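Local structure of proton-dependent oligopeptide transporter family protein (Xanthomonas campestris, 6EI3) at residues A[302-306]-A[406-410]; A[364-368]-A[490-494]; A[371-376]-A[483-487]; A[417-422]-A[433-437]. The protein probably couples proton movement to the uptake of small peptides across the membrane, and is captured here in an auto-inhibited state. One frame throughout, in Å; residues are numbered along the deposited sequence. Where two conformers were deposited one is given.

How the contacts relate
The four contacts all join helices from the C-terminal half of this major facilitator fold. Contacts 2 and 3 use the same two helices, 363-389 and 471-495, with centres 11 Å apart. Both touch the same two lipid molecules, 78M of chains J and C. Contact 3 also meets contact 1, where Leu305 CD2 lies 3.4 Å from Ala483 CB; their centres are 9 Å apart. Contacts 1 and 4 share helix 400-424 and meet at Phe303 and Trp437. Contact 4 reaches contact 2 through Met367 and Gly417. Contacts 3 and 4 do not touch, and their centres are 20 Å apart. Lipid lies against contacts 2 and 3, consistent with a lipid-facing side of the bundle.

Contact 1: A[302-306]-A[406-410]; sequences FFSLF and LTFGE
Glu410 OE1 accepts a hydrogen bond from Asn335 ND2 of helix 334-357 and also lies 3.3 Å from Phe306 CE1. Asn335 is bonded to Thr407 OG1 as well, so one amide serves two side chains of helix 400-424. The Glu410 chain leaves with CG opposite its backbone N (chi1 176°) and stays extended. This brings the carboxylate obliquely against the CE1-CZ side of the Phe306 ring, with the two planes 51° apart. Glu410 OE2 is 3.5 Å from Phe306 CZ. Phe302 meets the root of the same glutamate. Phe302 CZ comes to 3.4 Å from Glu410 CA, and CE1 reaches the backbone at Gly409. Leu406 fills the other end of the contact. Leu406 CG sits at the edge of the Phe306 ring, 4.1 Å from Phe306 CD1. Leu406 CD1 is 4.2 Å from Phe302 CE1. The contact joins helices 281-306 and 400-424 in the C-terminal half of the major facilitator fold, roughly antiparallel at 143° between these segments. Ser374 of helix 363-389 touches both Phe302 and Leu406. Between the two segments the contact is mostly apolar packing. The glutamate's polar end is oriented by a third helix, while two phenylalanines cover its carbon chain.

Contact 2: A[364-368]-A[490-494]; sequences LRRMT and FGLYA. With 78M ((2S)-2,3-dihydroxypropyl(7Z)-pentadec-7-enoate), chain J; 78M ((2S)-2,3-dihydroxypropyl(7Z)-pentadec-7-enoate), chain C; 78M ((2S)-2,3-dihydroxypropyl(7Z)-pentadec-7-enoate), chain O.
The Phe490 ring points its edge at Thr368 and at the backbone of Leu364. Thr368 OG1 lies near the ring plane, 3.2 Å from Phe490 CD1. Leu364 O is also at that edge, 3.7 Å from Phe490 CE1. The threonine hydroxyl is already engaged: Thr368 OG1 donates to Leu364 O at 2.7 Å, tilted 27° from the carbonyl plane. Thr368 N reaches the same oxygen from the opposite face, so two donors grip it. The rotation that places OG1 beside its own backbone N (chi1 -51°) permits this bond and sends CG2 toward Gly491 and the lipids. Leu364 crosses Phe490 at about a right angle, with CD2 against CZ. Met367 comes in obliquely, its CB 3.5 Å from Phe490 CZ. Its chain bends at the sulfur, which brings CE back to the ring; Met367 SD stands obliquely 5.2 Å from the Phe490 ring centroid, a Met-aromatic contact. The helices 363-389 and 471-495 pack antiparallel here, at 167°, as membrane-spanning helices of this major facilitator fold. Leu364 CB and Ala494 CB meet at 4.0 Å, and both touch the ester carbonyl oxygen O1 of 78M in chain J. O1 of 78M in chain C lies 3.1 Å from Gly491 C, on bare backbone. Tyr493 OH is hydrogen-bonded to O21 of a third 78M, chain O; this oxygen lies in plane at the ring's edge.

Contact 3: A[371-376]-A[483-487]; sequences IAFSGV and AFLAA. With 78M ((2S)-2,3-dihydroxypropyl(7Z)-pentadec-7-enoate), chain C; 78M ((2S)-2,3-dihydroxypropyl(7Z)-pentadec-7-enoate), chain J; 78M ((2S)-2,3-dihydroxypropyl(7Z)-pentadec-7-enoate), chain F.
Phe484 lays one face of its ring over Gly375, whose CA is 4.2 Å from the ring centroid and 26° off the normal. This is a CH-pi contact, and the ring can come so near because glycine has no side chain. Val376 CG2 lies at the edge of the ring, in its plane, 3.9 Å from Phe484 CE1. The carbonyl of Ala372 approaches CE1 obliquely. One turn away, Ile371 carries the contact through CG2. Ile371 CG2 stands opposite its backbone N and lies 3.3 Å from Ala483 O, with Ala486 CB and Ala487 CB close by. Ala372 CB and Ala487 CB meet at 4.0 Å, and Ala483 CB packs on Gly375 CA. These small residues allow the helix axes to approach to 7.9 Å, nearly antiparallel at 164°. This is close, small-residue packing of two helices in the C-terminal half of the major facilitator fold. Ser374 OG turns back to donate to Ile371 O at 2.8 Å, so the hydroxyl is satisfied within its own helix. Lipid chains of 78M run along Ala372, Phe484 and Ala487. Ser374 reaches two further helices, meeting Phe302 and Leu305 of helix 281-306 and Leu406 of helix 400-424.

Contact 4: A[417-422]-A[433-437]; sequences GIEFAY and VMSFW
Ile418 pushes its CD1 methyl between Val433, Met434 and Trp437. Its CG1 branch stands opposite the backbone N (chi1 -165°), and the chain then turns at chi2, so CD1 reaches across to the second helix. There Ile418 CD1 is 3.5 Å from Met434 SD and also touches Val433 CG1 and Trp437 CB. Ile418 CB sits over the five-membered ring of Trp437, 4.2 Å from its centroid and only 9° off the normal, as a CH-pi contact. At the far end of the indole, Trp437 CH2 comes to 4.1 Å from Gly417 CA, a place without a side chain. Val433 aims CG1 at the opposing helix. Val433 CG1 lies 3.6 Å from Ala421 CB and also touches Tyr422 CE1. The end of the Tyr422 ring comes nearer the second helix. Ile418 CD1 also lies over one face of this ring, near the rim. Met434 bends at chi2 and again at chi3, which lays Met434 SD obliquely by the Tyr422 ring in a Met-aromatic contact, 5.3 Å from the centroid. The hydroxyl approaches the sulfur closely, with Tyr422 OH 3.0 Å from Met434 SD. Helices 400-424 and 430-456 follow each other and form a helical hairpin; their segments here run at 148° to each other. Beyond it, Trp437 meets Phe303 edge-to-face, and Ala421 touches Phe296 of helix 281-306. The contact is largely apolar; close-fitting methyl, sulfur and aromatic groups probably hold it mainly by dispersion.

Contact 1: A[302-306]-A[406-410]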
# COMPACT_ATOMS: atom_id res chain seq x y z
N PHE A 302 -5.88 -2.49 8.22
CA PHE A 302 -5.56 -3.74 7.52
C PHE A 302 -4.13 -3.65 6.95
O PHE A 302 -3.37 -4.61 7.04
CB PHE A 302 -6.58 -4.09 6.39
CG PHE A 302 -6.03 -5.18 5.50
CD1 PHE A 302 -6.06 -6.51 5.92
CD2 PHE A 302 -5.37 -4.87 4.32
CE1 PHE A 302 -5.48 -7.52 5.13
CE2 PHE A 302 -4.79 -5.87 3.54
CZ PHE A 302 -4.83 -7.19 3.96
N PHE A 303 -3.79 -2.51 6.34
CA PHE A 303 -2.46 -2.32 5.75
C PHE A 303 -1.37 -2.20 6.79
O PHE A 303 -0.24 -2.60 6.50
CB PHE A 303 -2.45 -1.15 4.76
CG PHE A 303 -3.19 -1.53 3.50
CD1 PHE A 303 -2.63 -2.44 2.59
CD2 PHE A 303 -4.44 -1.00 3.22
CE1 PHE A 303 -3.34 -2.82 1.44
CE2 PHE A 303 -5.14 -1.38 2.06
CZ PHE A 303 -4.60 -2.31 1.20
N SER A 304 -1.71 -1.73 8.03
CA SER A 304 -0.78 -1.69 9.16
C SER A 304 -0.34 -3.10 9.46
O SER A 304 0.83 -3.34 9.69
CB SER A 304 -1.46 -1.14 10.42
OG SER A 304 -1.93 0.17 10.20
N LEU A 305 -1.28 -4.03 9.46
CA LEU A 305 -1.05 -5.44 9.75
C LEU A 305 -0.46 -6.19 8.57
O LEU A 305 0.42 -7.04 8.74
CB LEU A 305 -2.39 -6.07 10.19
CG LEU A 305 -2.72 -5.97 11.69
CD1 LEU A 305 -3.09 -4.55 12.13
CD2 LEU A 305 -3.87 -6.88 12.05
N PHE A 306 -0.90 -5.85 7.36
CA PHE A 306 -0.45 -6.53 6.16
C PHE A 306 1.03 -6.27 5.82
O PHE A 306 1.75 -7.22 5.56
CB PHE A 306 -1.39 -6.18 4.98
CG PHE A 306 -1.04 -6.89 3.69
CD1 PHE A 306 -1.25 -8.25 3.55
CD2 PHE A 306 -0.50 -6.19 2.62
CE1 PHE A 306 -0.90 -8.91 2.37
CE2 PHE A 306 -0.15 -6.84 1.44
CZ PHE A 306 -0.36 -8.20 1.32
N LEU A 406 -3.89 -14.17 7.35
CA LEU A 406 -3.67 -12.82 6.81
C LEU A 406 -3.96 -12.71 5.30
O LEU A 406 -4.53 -11.70 4.89
CB LEU A 406 -2.26 -12.31 7.15
CG LEU A 406 -1.86 -10.92 6.60
CD1 LEU A 406 -2.69 -9.78 7.25
CD2 LEU A 406 -0.38 -10.68 6.74
N THR A 407 -3.53 -13.71 4.51
CA THR A 407 -3.75 -13.74 3.06
C THR A 407 -5.22 -13.93 2.75
O THR A 407 -5.73 -13.34 1.78
CB THR A 407 -2.82 -14.73 2.36
OG1 THR A 407 -1.49 -14.43 2.78
CG2 THR A 407 -2.91 -14.59 0.83
N PHE A 408 -5.93 -14.72 3.61
CA PHE A 408 -7.38 -14.88 3.49
C PHE A 408 -8.03 -13.50 3.71
O PHE A 408 -8.85 -13.08 2.89
CB PHE A 408 -7.93 -15.92 4.50
CG PHE A 408 -9.40 -16.25 4.32
CD1 PHE A 408 -9.88 -16.76 3.11
CD2 PHE A 408 -10.29 -16.12 5.38
CE1 PHE A 408 -11.23 -17.09 2.96
CE2 PHE A 408 -11.65 -16.45 5.22
CZ PHE A 408 -12.10 -16.93 4.01
N GLY A 409 -7.57 -12.77 4.73
CA GLY A 409 -8.04 -11.42 4.99
C GLY A 409 -7.79 -10.49 3.82
O GLY A 409 -8.70 -9.78 3.39
N GLU A 410 -6.57 -10.54 3.26
CA GLU A 410 -6.16 -9.74 2.10
C GLU A 410 -7.10 -9.94 0.90
O GLU A 410 -7.58 -8.95 0.35
CB GLU A 410 -4.72 -10.07 1.69
CG GLU A 410 -4.28 -9.33 0.43
CD GLU A 410 -3.01 -9.81 -0.24
OE1 GLU A 410 -2.44 -10.84 0.18
OE2 GLU A 410 -2.56 -9.12 -1.19

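Contact 2: A[364-368]-A[490-494]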
# COMPACT_ATOMS: atom_id res chain seq x y z
N LEU A 364 -19.12 -5.34 1.08
CA LEU A 364 -18.91 -4.76 2.42
C LEU A 364 -18.78 -5.83 3.51
O LEU A 364 -18.02 -5.63 4.46
CB LEU A 364 -19.97 -3.71 2.75
CG LEU A 364 -19.84 -2.37 1.99
CD1 LEU A 364 -21.01 -1.47 2.29
CD2 LEU A 364 -18.48 -1.66 2.27
N ARG A 365 -19.44 -7.00 3.34
CA ARG A 365 -19.32 -8.14 4.25
C ARG A 365 -17.95 -8.76 4.11
O ARG A 365 -17.34 -9.14 5.11
CB ARG A 365 -20.41 -9.21 4.00
CG ARG A 365 -21.66 -9.00 4.83
CD ARG A 365 -22.78 -9.90 4.35
NE ARG A 365 -23.92 -9.90 5.27
CZ ARG A 365 -25.02 -10.61 5.10
NH1 ARG A 365 -25.14 -11.41 4.05
NH2 ARG A 365 -26.00 -10.55 5.99
N ARG A 366 -17.46 -8.87 2.86
CA ARG A 366 -16.13 -9.41 2.58
C ARG A 366 -15.08 -8.51 3.24
O ARG A 366 -14.19 -9.00 3.91
CB ARG A 366 -15.86 -9.45 1.06
CG ARG A 366 -16.65 -10.53 0.30
CD ARG A 366 -16.31 -10.46 -1.19
NE ARG A 366 -17.36 -11.07 -2.00
CZ ARG A 366 -17.28 -11.27 -3.31
NH1 ARG A 366 -16.20 -10.90 -3.98
NH2 ARG A 366 -18.28 -11.86 -3.96
N MET A 367 -15.23 -7.18 3.08
CA MET A 367 -14.28 -6.23 3.63
C MET A 367 -14.23 -6.26 5.16
O MET A 367 -13.13 -6.36 5.71
CB MET A 367 -14.54 -4.83 3.08
CG MET A 367 -14.17 -4.71 1.60
SD MET A 367 -14.63 -3.09 0.94
CE MET A 367 -13.23 -2.10 1.53
N THR A 368 -15.40 -6.27 5.84
CA THR A 368 -15.48 -6.35 7.32
C THR A 368 -14.78 -7.64 7.79
O THR A 368 -13.93 -7.58 8.68
CB THR A 368 -16.97 -6.34 7.77
OG1 THR A 368 -17.65 -5.25 7.15
CG2 THR A 368 -17.12 -6.26 9.28
N PHE A 490 -15.64 -0.39 10.88
CA PHE A 490 -15.98 -0.61 9.47
C PHE A 490 -17.41 -1.17 9.33
O PHE A 490 -18.19 -0.66 8.56
CB PHE A 490 -14.97 -1.56 8.79
CG PHE A 490 -15.12 -1.63 7.28
CD1 PHE A 490 -16.07 -2.45 6.70
CD2 PHE A 490 -14.30 -0.87 6.45
CE1 PHE A 490 -16.23 -2.49 5.31
CE2 PHE A 490 -14.44 -0.92 5.07
CZ PHE A 490 -15.40 -1.74 4.50
N GLY A 491 -17.71 -2.22 10.08
CA GLY A 491 -19.00 -2.91 10.05
C GLY A 491 -20.18 -2.04 10.40
O GLY A 491 -21.25 -2.18 9.80
N LEU A 492 -19.99 -1.13 11.38
CA LEU A 492 -21.05 -0.22 11.81
C LEU A 492 -21.30 0.84 10.74
O LEU A 492 -22.45 1.19 10.48
CB LEU A 492 -20.75 0.41 13.18
CG LEU A 492 -20.74 -0.56 14.39
CD1 LEU A 492 -19.99 0.05 15.57
CD2 LEU A 492 -22.15 -0.95 14.82
N TYR A 493 -20.22 1.30 10.08
CA TYR A 493 -20.32 2.26 8.97
C TYR A 493 -20.99 1.58 7.75
O TYR A 493 -21.91 2.14 7.16
CB TYR A 493 -18.94 2.84 8.60
CG TYR A 493 -19.05 3.90 7.52
CD1 TYR A 493 -19.43 5.20 7.83
CD2 TYR A 493 -18.88 3.57 6.17
CE1 TYR A 493 -19.59 6.17 6.83
CE2 TYR A 493 -19.04 4.52 5.17
CZ TYR A 493 -19.37 5.82 5.50
OH TYR A 493 -19.52 6.75 4.50
N ALA A 494 -20.54 0.35 7.41
CA ALA A 494 -21.04 -0.49 6.32
C ALA A 494 -22.53 -0.76 6.46
O ALA A 494 -23.26 -0.70 5.47
CB ALA A 494 -20.26 -1.80 6.26
O21 78M J . -27.79 -4.92 4.49
C20 78M J . -26.53 -4.27 4.58
C18 78M J . -25.69 -4.86 5.68
O19 78M J . -26.40 -4.79 6.93
C17 78M J . -24.35 -4.18 5.81
O2 78M J . -23.64 -4.85 6.88
C1 78M J . -22.34 -5.14 6.69
O1 78M J . -21.76 -4.97 5.65
C2 78M J . -21.72 -5.70 7.94
C3 78M J . -20.76 -6.85 7.67
C4 78M J . -20.53 -7.75 8.86
C5 78M J . -19.88 -9.06 8.48
C6 78M J . -19.45 -9.93 9.66
C7 78M J . -18.98 -11.28 9.21
C8 78M J . -18.16 -12.12 9.83
C9 78M J . -17.48 -11.94 11.16
C10 78M J . -15.99 -11.59 11.04
C11 78M J . -15.04 -12.77 10.78
C12 78M J . -14.65 -13.60 12.00
C13 78M J . -13.84 -12.85 13.06
C15 78M J . -13.18 -12.71 15.49
C14 78M J . -13.67 -13.60 14.37
O21 78M C . -25.54 -7.74 8.96
C20 78M C . -25.01 -6.55 9.52
C18 78M C . -24.16 -6.85 10.73
O19 78M C . -24.97 -7.46 11.75
C17 78M C . -23.49 -5.62 11.29
O2 78M C . -22.65 -6.12 12.36
C1 78M C . -21.55 -5.42 12.70
O1 78M C . -21.22 -4.40 12.17
C2 78M C . -20.82 -6.08 13.83
C3 78M C . -19.31 -5.99 13.75
C4 78M C . -18.70 -6.86 12.65
C5 78M C . -17.71 -7.91 13.12
C6 78M C . -16.38 -7.35 13.63
C7 78M C . -15.41 -8.41 14.04
C8 78M C . -15.03 -8.74 15.26
C9 78M C . -15.50 -8.14 16.56
C10 78M C . -14.49 -7.19 17.18
C11 78M C . -14.99 -6.49 18.44
C12 78M C . -14.00 -5.49 19.05
C13 78M C . -12.90 -6.10 19.92
C15 78M C . -10.69 -5.76 21.08
C14 78M C . -11.87 -5.11 20.40
O21 78M O . -20.81 8.96 5.44
C20 78M O . -20.09 9.99 4.78
C18 78M O . -19.15 10.70 5.73
O19 78M O . -19.88 11.25 6.83
C17 78M O . -18.36 11.78 5.05
O2 78M O . -17.22 12.04 5.91
C1 78M O . -16.20 12.74 5.40
O1 78M O . -16.22 13.31 4.34
C2 78M O . -15.01 12.72 6.33
C3 78M O . -13.79 12.05 5.72
C4 78M O . -13.03 11.18 6.71
C5 78M O . -11.62 11.65 7.03
C6 78M O . -10.56 11.30 5.99
C7 78M O . -9.69 10.17 6.42
C8 78M O . -8.41 10.24 6.76
C9 78M O . -7.55 9.09 7.20
C10 78M O . -7.63 8.88 8.72
C11 78M O . -7.84 7.44 9.15
C12 78M O . -8.63 7.30 10.44
C13 78M O . -9.01 5.88 10.84
C15 78M O . -8.41 3.82 12.15
C14 78M O . -7.91 5.09 11.50

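Contact 3: A[371-376]-A[483-487]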
# COMPACT_ATOMS: atom_id res chain seq x y z
N ILE A 371 -10.88 -7.55 7.46
CA ILE A 371 -10.16 -6.81 8.51
C ILE A 371 -10.08 -7.69 9.76
O ILE A 371 -9.02 -7.80 10.37
CB ILE A 371 -10.80 -5.44 8.79
CG1 ILE A 371 -10.91 -4.59 7.51
CG2 ILE A 371 -10.05 -4.68 9.92
CD1 ILE A 371 -11.85 -3.36 7.65
N ALA A 372 -11.20 -8.35 10.09
CA ALA A 372 -11.32 -9.25 11.24
C ALA A 372 -10.32 -10.43 11.14
O ALA A 372 -9.61 -10.70 12.12
CB ALA A 372 -12.75 -9.76 11.35
N PHE A 373 -10.21 -11.08 9.96
CA PHE A 373 -9.27 -12.19 9.75
C PHE A 373 -7.81 -11.77 9.86
O PHE A 373 -7.00 -12.56 10.36
CB PHE A 373 -9.52 -12.93 8.43
CG PHE A 373 -10.50 -14.07 8.61
CD1 PHE A 373 -10.09 -15.29 9.14
CD2 PHE A 373 -11.84 -13.92 8.26
CE1 PHE A 373 -11.00 -16.34 9.31
CE2 PHE A 373 -12.74 -14.98 8.42
CZ PHE A 373 -12.32 -16.18 8.95
N SER A 374 -7.48 -10.51 9.49
CA SER A 374 -6.12 -9.99 9.65
C SER A 374 -5.84 -9.87 11.18
O SER A 374 -4.73 -10.17 11.62
CB SER A 374 -5.92 -8.68 8.90
OG SER A 374 -6.37 -7.53 9.62
N GLY A 375 -6.87 -9.55 11.96
CA GLY A 375 -6.79 -9.51 13.42
C GLY A 375 -6.53 -10.89 13.99
O GLY A 375 -5.65 -11.06 14.85
N VAL A 376 -7.23 -11.91 13.47
CA VAL A 376 -7.07 -13.32 13.87
C VAL A 376 -5.64 -13.81 13.56
O VAL A 376 -5.04 -14.50 14.38
CB VAL A 376 -8.18 -14.24 13.25
CG1 VAL A 376 -8.02 -15.70 13.67
CG2 VAL A 376 -9.57 -13.73 13.62
N ALA A 483 -7.00 -4.14 14.72
CA ALA A 483 -7.73 -4.68 13.57
C ALA A 483 -9.16 -5.04 13.96
O ALA A 483 -10.08 -4.78 13.19
CB ALA A 483 -7.03 -5.89 13.00
N PHE A 484 -9.36 -5.65 15.15
CA PHE A 484 -10.70 -6.01 15.62
C PHE A 484 -11.57 -4.78 15.82
O PHE A 484 -12.75 -4.79 15.43
CB PHE A 484 -10.63 -6.86 16.91
CG PHE A 484 -10.06 -8.25 16.70
CD1 PHE A 484 -10.44 -9.01 15.60
CD2 PHE A 484 -9.22 -8.82 17.65
CE1 PHE A 484 -9.94 -10.31 15.42
CE2 PHE A 484 -8.72 -10.12 17.47
CZ PHE A 484 -9.07 -10.85 16.35
N LEU A 485 -10.97 -3.69 16.38
CA LEU A 485 -11.65 -2.42 16.60
C LEU A 485 -12.01 -1.81 15.24
O LEU A 485 -13.10 -1.25 15.08
CB LEU A 485 -10.75 -1.48 17.42
CG LEU A 485 -11.33 -0.12 17.84
CD1 LEU A 485 -12.36 -0.26 18.96
CD2 LEU A 485 -10.23 0.81 18.30
N ALA A 486 -11.09 -1.92 14.26
CA ALA A 486 -11.28 -1.40 12.91
C ALA A 486 -12.39 -2.16 12.22
O ALA A 486 -13.23 -1.53 11.60
CB ALA A 486 -10.00 -1.52 12.10
N ALA A 487 -12.43 -3.51 12.38
CA ALA A 487 -13.46 -4.37 11.80
C ALA A 487 -14.83 -3.95 12.32
O ALA A 487 -15.78 -3.85 11.54
CB ALA A 487 -13.21 -5.82 12.16
O21 78M C . -25.54 -7.74 8.96
C20 78M C . -25.01 -6.55 9.52
C18 78M C . -24.16 -6.85 10.73
O19 78M C . -24.97 -7.46 11.75
C17 78M C . -23.49 -5.62 11.29
O2 78M C . -22.65 -6.12 12.36
C1 78M C . -21.55 -5.42 12.70
O1 78M C . -21.22 -4.40 12.17
C2 78M C . -20.82 -6.08 13.83
C3 78M C . -19.31 -5.99 13.75
C4 78M C . -18.70 -6.86 12.65
C5 78M C . -17.71 -7.91 13.12
C6 78M C . -16.38 -7.35 13.63
C7 78M C . -15.41 -8.41 14.04
C8 78M C . -15.03 -8.74 15.26
C9 78M C . -15.50 -8.14 16.56
C10 78M C . -14.49 -7.19 17.18
C11 78M C . -14.99 -6.49 18.44
C12 78M C . -14.00 -5.49 19.05
C13 78M C . -12.90 -6.10 19.92
C15 78M C . -10.69 -5.76 21.08
C14 78M C . -11.87 -5.11 20.40
O21 78M J . -27.79 -4.92 4.49
C20 78M J . -26.53 -4.27 4.58
C18 78M J . -25.69 -4.86 5.68
O19 78M J . -26.40 -4.79 6.93
C17 78M J . -24.35 -4.18 5.81
O2 78M J . -23.64 -4.85 6.88
C1 78M J . -22.34 -5.14 6.69
O1 78M J . -21.76 -4.97 5.65
C2 78M J . -21.72 -5.70 7.94
C3 78M J . -20.76 -6.85 7.67
C4 78M J . -20.53 -7.75 8.86
C5 78M J . -19.88 -9.06 8.48
C6 78M J . -19.45 -9.93 9.66
C7 78M J . -18.98 -11.28 9.21
C8 78M J . -18.16 -12.12 9.83
C9 78M J . -17.48 -11.94 11.16
C10 78M J . -15.99 -11.59 11.04
C11 78M J . -15.04 -12.77 10.78
C12 78M J . -14.65 -13.60 12.00
C13 78M J . -13.84 -12.85 13.06
C15 78M J . -13.18 -12.71 15.49
C14 78M J . -13.67 -13.60 14.37
O21 78M F . 4.38 -25.35 21.66
C20 78M F . 3.60 -24.16 21.62
C18 78M F . 2.17 -24.47 21.26
O19 78M F . 2.10 -25.04 19.95
C17 78M F . 1.25 -23.29 21.41
O2 78M F . 1.40 -22.38 20.29
C1 78M F . 0.45 -22.40 19.34
O1 78M F . -0.34 -23.30 19.20
C2 78M F . 0.49 -21.16 18.49
C3 78M F . -0.52 -21.16 17.35
C4 78M F . -1.50 -20.01 17.40
C5 78M F . -2.86 -20.35 17.99
C6 78M F . -3.76 -19.12 18.18
C7 78M F . -5.02 -19.16 17.37
C8 78M F . -5.18 -18.71 16.14
C9 78M F . -6.44 -18.75 15.33
C10 78M F . -6.89 -20.16 14.95
C11 78M F . -8.37 -20.28 14.60
C12 78M F . -8.72 -19.95 13.16
C13 78M F . -10.21 -19.77 12.92
C15 78M F . -12.07 -19.36 11.27
C14 78M F . -10.58 -19.55 11.47

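Contact 4: A[417-422]-A[433-437]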
# COMPACT_ATOMS: atom_id res chain seq x y z
N GLY A 417 -11.88 -4.06 -1.97
CA GLY A 417 -11.89 -2.62 -1.74
C GLY A 417 -11.92 -1.73 -2.96
O GLY A 417 -12.76 -0.84 -3.08
N ILE A 418 -11.00 -1.98 -3.87
CA ILE A 418 -10.83 -1.18 -5.08
C ILE A 418 -11.96 -1.45 -6.09
O ILE A 418 -12.50 -0.50 -6.67
CB ILE A 418 -9.36 -1.37 -5.61
CG1 ILE A 418 -8.99 -0.29 -6.64
CG2 ILE A 418 -9.06 -2.78 -6.12
CD1 ILE A 418 -8.98 1.15 -6.05
N GLU A 419 -12.40 -2.70 -6.21
CA GLU A 419 -13.53 -3.07 -7.06
C GLU A 419 -14.83 -2.42 -6.50
O GLU A 419 -15.65 -1.90 -7.26
CB GLU A 419 -13.67 -4.60 -7.11
CG GLU A 419 -14.54 -5.10 -8.24
CD GLU A 419 -14.60 -6.61 -8.42
OE1 GLU A 419 -13.65 -7.31 -7.99
OE2 GLU A 419 -15.59 -7.10 -9.01
N PHE A 420 -14.98 -2.44 -5.17
CA PHE A 420 -16.14 -1.83 -4.52
C PHE A 420 -16.14 -0.32 -4.78
O PHE A 420 -17.16 0.23 -5.17
CB PHE A 420 -16.14 -2.12 -3.00
CG PHE A 420 -17.04 -1.19 -2.22
CD1 PHE A 420 -18.40 -1.42 -2.13
CD2 PHE A 420 -16.52 -0.05 -1.60
CE1 PHE A 420 -19.23 -0.56 -1.42
CE2 PHE A 420 -17.37 0.82 -0.90
CZ PHE A 420 -18.72 0.56 -0.83
N ALA A 421 -15.00 0.34 -4.57
CA ALA A 421 -14.95 1.79 -4.75
C ALA A 421 -15.23 2.20 -6.20
O ALA A 421 -15.98 3.15 -6.42
CB ALA A 421 -13.61 2.32 -4.29
N TYR A 422 -14.72 1.42 -7.18
CA TYR A 422 -14.96 1.67 -8.60
C TYR A 422 -16.45 1.60 -8.95
O TYR A 422 -16.94 2.47 -9.66
CB TYR A 422 -14.15 0.70 -9.48
CG TYR A 422 -12.68 1.02 -9.61
CD1 TYR A 422 -12.22 2.34 -9.59
CD2 TYR A 422 -11.74 0.02 -9.86
CE1 TYR A 422 -10.88 2.65 -9.77
CE2 TYR A 422 -10.39 0.31 -10.01
CZ TYR A 422 -9.96 1.63 -9.98
OH TYR A 422 -8.63 1.93 -10.16
N VAL A 433 -10.08 7.60 -7.15
CA VAL A 433 -10.29 6.38 -6.35
C VAL A 433 -8.93 5.71 -6.10
O VAL A 433 -8.61 5.37 -4.96
CB VAL A 433 -11.28 5.40 -7.02
CG1 VAL A 433 -11.24 4.03 -6.34
CG2 VAL A 433 -12.70 5.96 -7.02
N MET A 434 -8.15 5.54 -7.18
CA MET A 434 -6.84 4.92 -7.13
C MET A 434 -5.84 5.71 -6.26
O MET A 434 -5.12 5.10 -5.48
CB MET A 434 -6.30 4.66 -8.53
CG MET A 434 -5.40 3.46 -8.57
SD MET A 434 -6.32 1.93 -8.17
CE MET A 434 -5.11 1.13 -7.22
N SER A 435 -5.84 7.05 -6.37
CA SER A 435 -4.97 7.89 -5.56
C SER A 435 -5.29 7.68 -4.07
O SER A 435 -4.37 7.48 -3.29
CB SER A 435 -5.13 9.37 -5.93
OG SER A 435 -4.64 9.60 -7.24
N PHE A 436 -6.60 7.64 -3.71
CA PHE A 436 -7.04 7.42 -2.33
C PHE A 436 -6.68 6.02 -1.84
O PHE A 436 -6.43 5.86 -0.64
CB PHE A 436 -8.56 7.64 -2.18
CG PHE A 436 -9.11 9.05 -2.08
CD1 PHE A 436 -8.25 10.14 -2.03
CD2 PHE A 436 -10.48 9.27 -2.02
CE1 PHE A 436 -8.76 11.45 -1.97
CE2 PHE A 436 -10.99 10.58 -1.95
CZ PHE A 436 -10.13 11.66 -1.92
N TRP A 437 -6.73 5.01 -2.74
CA TRP A 437 -6.37 3.61 -2.40
C TRP A 437 -4.88 3.52 -2.08
O TRP A 437 -4.52 2.89 -1.09
CB TRP A 437 -6.76 2.63 -3.52
CG TRP A 437 -6.61 1.17 -3.14
CD1 TRP A 437 -5.83 0.24 -3.77
CD2 TRP A 437 -7.29 0.47 -2.09
NE1 TRP A 437 -6.00 -0.99 -3.19
CE2 TRP A 437 -6.89 -0.88 -2.15
CE3 TRP A 437 -8.24 0.85 -1.11
CZ2 TRP A 437 -7.34 -1.84 -1.23
CZ3 TRP A 437 -8.70 -0.11 -0.21
CH2 TRP A 437 -8.25 -1.43 -0.29